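Local coordinates for tyrosine--tRNA ligase (PDB 2CYB), which probably attaches tyrosine to tRNA(Tyr), first activating the amino acid with ATP and then transferring it to the acceptor end, at residues D172-M185 against S197-G209. Residues are numbered along the deposited sequence; the frame is centred on the assembly and turned at random.
Sequences DLAVGGIDQRKIHM and SSPVCLHTPILVG. With TYR (tyrosine), chain C.
His203 and His184 meet rim to rim, ND1 of His184 lying 2.9 Å from NE2 of His203 in a hydrogen bond whose donor may be either ring. The two planes are only 17° apart and neither ring lies over the other, so the pair forms an almost coplanar bridge. Cys201 SG reaches the CB of His184 at 3.6 Å and sits obliquely to its ring, while Ala174 CB and Gln180 CB lie over opposite faces of that imidazole, each offset toward the rim. Around His203, the Arg181 side chain crosses at about a right angle, its CG 3.6 Å from CE1 of His203, and Ile178 CD1 touches CB. With an alanine in place of His203, the ND1 of His184 and Glu16 would probably each lose a partner, and a gap would open beside Arg181 CG. These rings tie helix to strand within a right-handed beta-alpha-beta crossover of the Rossmann fold of class I synthetases, in which strands 173-177 and 200-204 run parallel. A ladder from Asp172 O to Ile178 N zips the strands together; on the sheet face away from the histidines, Leu173 CD1 packs 3.7 Å from Val200 CG1. Beyond the strand end, Ile178 CG2 presses tightly on Ile206 CG1 at 3.4 Å. Farther out, Glu16 is hydrogen-bonded to His203 ND1 and salt-bridged to Arg181; bonds at both ring nitrogens fix the turn of the His203 ring. Where the 3-10 turn enters the helix, the bent chain of Gln180 (chi2 -57°) lets OE1 accept a 2.7 Å hydrogen bond from the bound tyrosine's N, and Gln162 NE2 also bonds to this oxygen. Asp179 OD1 receives Gln180 NE2 from above its carboxylate plane, steadying the amide that faces the substrate.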
ATOM      1  N   ASP A 172       5.872   1.597 -24.310  1.00 32.69           N
ATOM      2  CA  ASP A 172       5.338   0.547 -25.171  1.00 36.90           C
ATOM      3  C   ASP A 172       6.046  -0.768 -24.884  1.00 32.06           C
ATOM      4  O   ASP A 172       5.449  -1.842 -24.986  1.00 34.67           O
ATOM      5  CB  ASP A 172       5.535   0.915 -26.644  1.00 39.74           C
ATOM      6  CG  ASP A 172       4.827   2.196 -27.013  1.00 39.96           C
ATOM      7  OD1 ASP A 172       5.506   3.174 -27.401  1.00 44.82           O
ATOM      8  OD2 ASP A 172       3.585   2.221 -26.899  1.00 42.12           O
ATOM      9  N   LEU A 173       7.323  -0.669 -24.527  1.00 34.66           N
ATOM     10  CA  LEU A 173       8.143  -1.837 -24.232  1.00 31.26           C
ATOM     11  C   LEU A 173       8.822  -1.714 -22.869  1.00 30.56           C
ATOM     12  O   LEU A 173       9.671  -0.846 -22.662  1.00 31.21           O
ATOM     13  CB  LEU A 173       9.212  -2.015 -25.319  1.00 32.82           C
ATOM     14  CG  LEU A 173      10.208  -3.164 -25.119  1.00 32.39           C
ATOM     15  CD1 LEU A 173       9.487  -4.494 -25.223  1.00 31.60           C
ATOM     16  CD2 LEU A 173      11.312  -3.076 -26.160  1.00 38.17           C
ATOM     17  N   ALA A 174       8.435  -2.582 -21.941  1.00 34.18           N
ATOM     18  CA  ALA A 174       9.027  -2.585 -20.601  1.00 33.22           C
ATOM     19  C   ALA A 174      10.217  -3.543 -20.624  1.00 28.13           C
ATOM     20  O   ALA A 174      10.053  -4.728 -20.891  1.00 31.91           O
ATOM     21  CB  ALA A 174       8.001  -3.056 -19.573  1.00 31.10           C
ATOM     22  N   VAL A 175      11.403  -3.027 -20.339  1.00 27.17           N
ATOM     23  CA  VAL A 175      12.609  -3.845 -20.326  1.00 28.31           C
ATOM     24  C   VAL A 175      13.069  -4.070 -18.883  1.00 27.53           C
ATOM     25  O   VAL A 175      13.047  -3.150 -18.067  1.00 27.81           O
ATOM     26  CB  VAL A 175      13.760  -3.156 -21.099  1.00 30.94           C
ATOM     27  CG1 VAL A 175      15.002  -4.027 -21.065  1.00 29.58           C
ATOM     28  CG2 VAL A 175      13.341  -2.891 -22.545  1.00 33.49           C
ATOM     29  N   GLY A 176      13.477  -5.296 -18.572  1.00 27.03           N
ATOM     30  CA  GLY A 176      13.959  -5.575 -17.231  1.00 29.02           C
ATOM     31  C   GLY A 176      14.496  -6.983 -17.121  1.00 29.33           C
ATOM     32  O   GLY A 176      14.325  -7.791 -18.036  1.00 25.38           O
ATOM     33  N   GLY A 177      15.164  -7.279 -16.013  1.00 27.23           N
ATOM     34  CA  GLY A 177      15.668  -8.621 -15.830  1.00 27.21           C
ATOM     35  C   GLY A 177      14.470  -9.549 -15.733  1.00 30.17           C
ATOM     36  O   GLY A 177      13.353  -9.112 -15.447  1.00 28.41           O
ATOM     37  N   ILE A 178      14.698 -10.833 -15.969  1.00 29.50           N
ATOM     38  CA  ILE A 178      13.639 -11.826 -15.910  1.00 30.84           C
ATOM     39  C   ILE A 178      13.027 -11.906 -14.503  1.00 27.72           C
ATOM     40  O   ILE A 178      11.945 -12.463 -14.320  1.00 29.01           O
ATOM     41  CB  ILE A 178      14.181 -13.217 -16.345  1.00 32.14           C
ATOM     42  CG1 ILE A 178      13.032 -14.210 -16.496  1.00 39.29           C
ATOM     43  CG2 ILE A 178      15.180 -13.722 -15.336  1.00 35.49           C
ATOM     44  CD1 ILE A 178      12.252 -14.043 -17.774  1.00 38.95           C
ATOM     45  N   ASP A 179      13.711 -11.354 -13.502  1.00 27.94           N
ATOM     46  CA  ASP A 179      13.144 -11.380 -12.160  1.00 29.21           C
ATOM     47  C   ASP A 179      12.008 -10.362 -12.012  1.00 22.86           C
ATOM     48  O   ASP A 179      11.339 -10.317 -10.983  1.00 29.29           O
ATOM     49  CB  ASP A 179      14.219 -11.163 -11.087  1.00 30.70           C
ATOM     50  CG  ASP A 179      15.081  -9.942 -11.330  1.00 35.82           C
ATOM     51  OD1 ASP A 179      14.922  -9.248 -12.361  1.00 34.91           O
ATOM     52  OD2 ASP A 179      15.947  -9.683 -10.466  1.00 39.29           O
ATOM     53  N   GLN A 180      11.780  -9.569 -13.053  1.00 24.70           N
ATOM     54  CA  GLN A 180      10.693  -8.580 -13.042  1.00 24.81           C
ATOM     55  C   GLN A 180       9.478  -9.194 -13.747  1.00 32.64           C
ATOM     56  O   GLN A 180       8.436  -8.549 -13.880  1.00 29.21           O
ATOM     57  CB  GLN A 180      11.081  -7.310 -13.815  1.00 25.44           C
ATOM     58  CG  GLN A 180      12.396  -6.653 -13.404  1.00 25.52           C
ATOM     59  CD  GLN A 180      12.424  -6.289 -11.938  1.00 30.99           C
ATOM     60  OE1 GLN A 180      11.547  -5.575 -11.448  1.00 28.98           O
ATOM     61  NE2 GLN A 180      13.432  -6.780 -11.226  1.00 26.27           N
ATOM     62  N   ARG A 181       9.611 -10.443 -14.190  1.00 25.86           N
ATOM     63  CA  ARG A 181       8.541 -11.095 -14.945  1.00 29.41           C
ATOM     64  C   ARG A 181       7.155 -11.081 -14.320  1.00 27.44           C
ATOM     65  O   ARG A 181       6.178 -10.736 -14.988  1.00 29.64           O
ATOM     66  CB  ARG A 181       8.926 -12.543 -15.287  1.00 35.57           C
ATOM     67  CG  ARG A 181       8.049 -13.151 -16.377  1.00 46.78           C
ATOM     68  CD  ARG A 181       8.442 -14.587 -16.742  1.00 46.82           C
ATOM     69  NE  ARG A 181       7.757 -15.019 -17.961  1.00 53.38           N
ATOM     70  CZ  ARG A 181       6.436 -15.101 -18.094  1.00 58.49           C
ATOM     71  NH1 ARG A 181       5.638 -14.787 -17.082  1.00 62.25           N
ATOM     72  NH2 ARG A 181       5.908 -15.477 -19.251  1.00 62.59           N
ATOM     73  N   LYS A 182       7.054 -11.449 -13.049  1.00 25.96           N
ATOM     74  CA  LYS A 182       5.754 -11.470 -12.398  1.00 30.66           C
ATOM     75  C   LYS A 182       5.135 -10.085 -12.295  1.00 30.03           C
ATOM     76  O   LYS A 182       3.923  -9.939 -12.438  1.00 27.25           O
ATOM     77  CB  LYS A 182       5.846 -12.118 -11.013  1.00 33.90           C
ATOM     78  CG  LYS A 182       6.153 -13.612 -11.077  1.00 39.49           C
ATOM     79  CD  LYS A 182       5.598 -14.349  -9.873  1.00 51.42           C
ATOM     80  CE  LYS A 182       5.852 -15.848  -9.980  1.00 60.99           C
ATOM     81  NZ  LYS A 182       5.364 -16.601  -8.787  1.00 69.44           N
ATOM     82  N   ILE A 183       5.957  -9.073 -12.038  1.00 27.91           N
ATOM     83  CA  ILE A 183       5.447  -7.715 -11.959  1.00 24.05           C
ATOM     84  C   ILE A 183       4.951  -7.315 -13.351  1.00 26.36           C
ATOM     85  O   ILE A 183       3.884  -6.724 -13.494  1.00 24.86           O
ATOM     86  CB  ILE A 183       6.532  -6.734 -11.462  1.00 26.54           C
ATOM     87  CG1 ILE A 183       6.829  -7.007  -9.981  1.00 24.47           C
ATOM     88  CG2 ILE A 183       6.064  -5.294 -11.654  1.00 28.49           C
ATOM     89  CD1 ILE A 183       7.982  -6.171  -9.405  1.00 26.94           C
ATOM     90  N   HIS A 184       5.708  -7.664 -14.386  1.00 26.11           N
ATOM     91  CA  HIS A 184       5.282  -7.331 -15.735  1.00 24.36           C
ATOM     92  C   HIS A 184       4.004  -8.064 -16.124  1.00 24.92           C
ATOM     93  O   HIS A 184       3.169  -7.513 -16.838  1.00 28.31           O
ATOM     94  CB  HIS A 184       6.396  -7.621 -16.743  1.00 23.35           C
ATOM     95  CG  HIS A 184       7.498  -6.610 -16.720  1.00 29.27           C
ATOM     96  ND1 HIS A 184       8.659  -6.756 -17.447  1.00 32.91           N
ATOM     97  CD2 HIS A 184       7.606  -5.428 -16.067  1.00 33.60           C
ATOM     98  CE1 HIS A 184       9.436  -5.705 -17.242  1.00 36.79           C
ATOM     99  NE2 HIS A 184       8.820  -4.885 -16.409  1.00 29.93           N
ATOM    100  N   MET A 185       3.827  -9.299 -15.665  1.00 25.66           N
ATOM    101  CA  MET A 185       2.593 -10.000 -16.011  1.00 30.38           C
ATOM    102  C   MET A 185       1.423  -9.323 -15.300  1.00 34.14           C
ATOM    103  O   MET A 185       0.324  -9.205 -15.855  1.00 32.70           O
ATOM    104  CB  MET A 185       2.666 -11.477 -15.624  1.00 32.84           C
ATOM    105  CG  MET A 185       3.708 -12.270 -16.412  1.00 38.61           C
ATOM    106  SD  MET A 185       3.518 -12.128 -18.218  1.00 49.75           S
ATOM    107  CE  MET A 185       4.741 -10.858 -18.590  1.00 47.93           C
ATOM    108  N   SER A 197      -2.951   0.413 -22.020  1.00 37.01           N
ATOM    109  CA  SER A 197      -2.609  -0.734 -22.851  1.00 41.10           C
ATOM    110  C   SER A 197      -1.661  -1.709 -22.160  1.00 40.25           C
ATOM    111  O   SER A 197      -0.887  -1.334 -21.277  1.00 42.97           O
ATOM    112  CB  SER A 197      -2.002  -0.257 -24.175  1.00 40.88           C
ATOM    113  OG  SER A 197      -0.929   0.638 -23.953  1.00 58.51           O
ATOM    114  N   SER A 198      -1.748  -2.973 -22.553  1.00 39.15           N
ATOM    115  CA  SER A 198      -0.885  -4.006 -22.001  1.00 42.71           C
ATOM    116  C   SER A 198       0.471  -3.808 -22.675  1.00 43.21           C
ATOM    117  O   SER A 198       0.559  -3.752 -23.900  1.00 46.83           O
ATOM    118  CB  SER A 198      -1.459  -5.386 -22.324  1.00 43.02           C
ATOM    119  OG  SER A 198      -0.676  -6.416 -21.748  1.00 59.27           O
ATOM    120  N   PRO A 199       1.547  -3.689 -21.884  1.00 35.94           N
ATOM    121  CA  PRO A 199       2.878  -3.487 -22.459  1.00 36.44           C
ATOM    122  C   PRO A 199       3.571  -4.724 -22.999  1.00 31.61           C
ATOM    123  O   PRO A 199       3.331  -5.853 -22.548  1.00 35.83           O
ATOM    124  CB  PRO A 199       3.655  -2.889 -21.297  1.00 43.24           C
ATOM    125  CG  PRO A 199       3.105  -3.673 -20.139  1.00 43.22           C
ATOM    126  CD  PRO A 199       1.606  -3.648 -20.411  1.00 41.55           C
ATOM    127  N   VAL A 200       4.427  -4.495 -23.986  1.00 36.36           N
ATOM    128  CA  VAL A 200       5.232  -5.559 -24.555  1.00 31.92           C
ATOM    129  C   VAL A 200       6.387  -5.591 -23.554  1.00 32.84           C
ATOM    130  O   VAL A 200       6.815  -4.537 -23.071  1.00 33.16           O
ATOM    131  CB  VAL A 200       5.775  -5.172 -25.942  1.00 40.85           C
ATOM    132  CG1 VAL A 200       6.550  -6.334 -26.541  1.00 42.12           C
ATOM    133  CG2 VAL A 200       4.624  -4.752 -26.856  1.00 39.25           C
ATOM    134  N   CYS A 201       6.876  -6.780 -23.225  1.00 32.97           N
ATOM    135  CA  CYS A 201       7.970  -6.897 -22.269  1.00 34.30           C
ATOM    136  C   CYS A 201       9.174  -7.642 -22.843  1.00 37.01           C
ATOM    137  O   CYS A 201       9.023  -8.640 -23.552  1.00 37.48           O
ATOM    138  CB  CYS A 201       7.479  -7.612 -21.011  1.00 31.36           C
ATOM    139  SG  CYS A 201       6.023  -6.822 -20.270  1.00 36.39           S
ATOM    140  N   LEU A 202      10.366  -7.137 -22.539  1.00 33.36           N
ATOM    141  CA  LEU A 202      11.608  -7.761 -22.988  1.00 32.46           C
ATOM    142  C   LEU A 202      12.418  -8.054 -21.733  1.00 33.14           C
ATOM    143  O   LEU A 202      12.767  -7.144 -20.985  1.00 30.14           O
ATOM    144  CB  LEU A 202      12.385  -6.816 -23.909  1.00 35.10           C
ATOM    145  CG  LEU A 202      13.669  -7.396 -24.522  1.00 41.62           C
ATOM    146  CD1 LEU A 202      14.017  -6.636 -25.785  1.00 39.13           C
ATOM    147  CD2 LEU A 202      14.813  -7.331 -23.519  1.00 43.06           C
ATOM    148  N   HIS A 203      12.713  -9.324 -21.496  1.00 32.22           N
ATOM    149  CA  HIS A 203      13.452  -9.700 -20.300  1.00 29.59           C
ATOM    150  C   HIS A 203      14.875 -10.164 -20.567  1.00 30.46           C
ATOM    151  O   HIS A 203      15.128 -10.950 -21.476  1.00 33.29           O
ATOM    152  CB  HIS A 203      12.691 -10.791 -19.561  1.00 26.18           C
ATOM    153  CG  HIS A 203      11.324 -10.371 -19.116  1.00 32.27           C
ATOM    154  ND1 HIS A 203      10.233 -11.211 -19.162  1.00 29.66           N
ATOM    155  CD2 HIS A 203      10.877  -9.201 -18.603  1.00 28.60           C
ATOM    156  CE1 HIS A 203       9.171 -10.577 -18.698  1.00 34.60           C
ATOM    157  NE2 HIS A 203       9.535  -9.356 -18.353  1.00 32.58           N
ATOM    158  N   THR A 204      15.801  -9.666 -19.759  1.00 32.11           N
ATOM    159  CA  THR A 204      17.202 -10.045 -19.888  1.00 32.79           C
ATOM    160  C   THR A 204      17.492 -11.113 -18.840  1.00 31.07           C
ATOM    161  O   THR A 204      16.825 -11.187 -17.807  1.00 27.78           O
ATOM    162  CB  THR A 204      18.119  -8.843 -19.651  1.00 31.02           C
ATOM    163  OG1 THR A 204      17.803  -8.249 -18.386  1.00 36.01           O
ATOM    164  CG2 THR A 204      17.929  -7.806 -20.747  1.00 36.76           C
ATOM    165  N   PRO A 205      18.481 -11.975 -19.099  1.00 30.81           N
ATOM    166  CA  PRO A 205      18.785 -13.011 -18.112  1.00 31.24           C
ATOM    167  C   PRO A 205      19.414 -12.428 -16.853  1.00 26.97           C
ATOM    168  O   PRO A 205      19.957 -11.324 -16.876  1.00 31.55           O
ATOM    169  CB  PRO A 205      19.740 -13.937 -18.868  1.00 36.68           C
ATOM    170  CG  PRO A 205      20.436 -13.008 -19.814  1.00 32.73           C
ATOM    171  CD  PRO A 205      19.317 -12.117 -20.303  1.00 32.67           C
ATOM    172  N   ILE A 206      19.327 -13.161 -15.753  1.00 31.86           N
ATOM    173  CA  ILE A 206      19.926 -12.708 -14.501  1.00 36.96           C
ATOM    174  C   ILE A 206      21.378 -13.190 -14.474  1.00 43.66           C
ATOM    175  O   ILE A 206      21.642 -14.384 -14.581  1.00 47.34           O
ATOM    176  CB  ILE A 206      19.178 -13.287 -13.284  1.00 40.65           C
ATOM    177  CG1 ILE A 206      17.718 -12.817 -13.295  1.00 42.47           C
ATOM    178  CG2 ILE A 206      19.880 -12.875 -12.001  1.00 35.65           C
ATOM    179  CD1 ILE A 206      17.548 -11.312 -13.377  1.00 41.59           C
ATOM    180  N   LEU A 207      22.316 -12.259 -14.337  1.00 40.57           N
ATOM    181  CA  LEU A 207      23.734 -12.604 -14.317  1.00 49.00           C
ATOM    182  C   LEU A 207      24.181 -13.275 -13.028  1.00 44.82           C
ATOM    183  O   LEU A 207      23.970 -12.743 -11.941  1.00 51.20           O
ATOM    184  CB  LEU A 207      24.587 -11.354 -14.520  1.00 49.07           C
ATOM    185  CG  LEU A 207      24.664 -10.727 -15.906  1.00 57.40           C
ATOM    186  CD1 LEU A 207      25.551  -9.486 -15.832  1.00 57.74           C
ATOM    187  CD2 LEU A 207      25.227 -11.738 -16.908  1.00 51.16           C
ATOM    188  N   VAL A 208      24.805 -14.442 -13.144  1.00 50.26           N
ATOM    189  CA  VAL A 208      25.295 -15.123 -11.956  1.00 46.83           C
ATOM    190  C   VAL A 208      26.534 -14.364 -11.501  1.00 42.25           C
ATOM    191  O   VAL A 208      27.165 -13.655 -12.293  1.00 36.33           O
ATOM    192  CB  VAL A 208      25.666 -16.591 -12.248  1.00 52.03           C
ATOM    193  CG1 VAL A 208      24.467 -17.309 -12.840  1.00 54.71           C
ATOM    194  CG2 VAL A 208      26.862 -16.661 -13.194  1.00 48.87           C
ATOM    195  N   GLY A 209      26.869 -14.492 -10.225  1.00 35.97           N
ATOM    196  CA  GLY A 209      28.039 -13.809  -9.702  1.00 37.68           C
ATOM    197  C   GLY A 209      29.342 -14.441 -10.163  1.00 33.64           C
ATOM    198  O   GLY A 209      29.346 -15.540 -10.710  1.00 34.10           O
TER
HETATM  199  N   TYR C 401      11.862  -3.437  -9.800  1.00 23.64           N
HETATM  200  CA  TYR C 401      13.098  -2.983 -10.484  1.00 24.29           C
HETATM  201  C   TYR C 401      14.328  -3.690  -9.922  1.00 28.77           C
HETATM  202  O   TYR C 401      15.435  -3.402 -10.406  1.00 29.21           O
HETATM  203  CB  TYR C 401      13.231  -1.464 -10.337  1.00 27.15           C
HETATM  204  CG  TYR C 401      12.083  -0.739 -10.999  1.00 24.91           C
HETATM  205  CD1 TYR C 401      11.274   0.146 -10.285  1.00 25.85           C
HETATM  206  CD2 TYR C 401      11.804  -0.950 -12.355  1.00 22.90           C
HETATM  207  CE1 TYR C 401      10.209   0.814 -10.914  1.00 23.28           C
HETATM  208  CE2 TYR C 401      10.758  -0.300 -12.985  1.00 26.77           C
HETATM  209  CZ  TYR C 401       9.964   0.583 -12.264  1.00 28.99           C
HETATM  210  OH  TYR C 401       8.943   1.236 -12.909  1.00 25.54           O
HETATM  211  OXT TYR C 401      14.167  -4.535  -9.016  1.00 29.79           O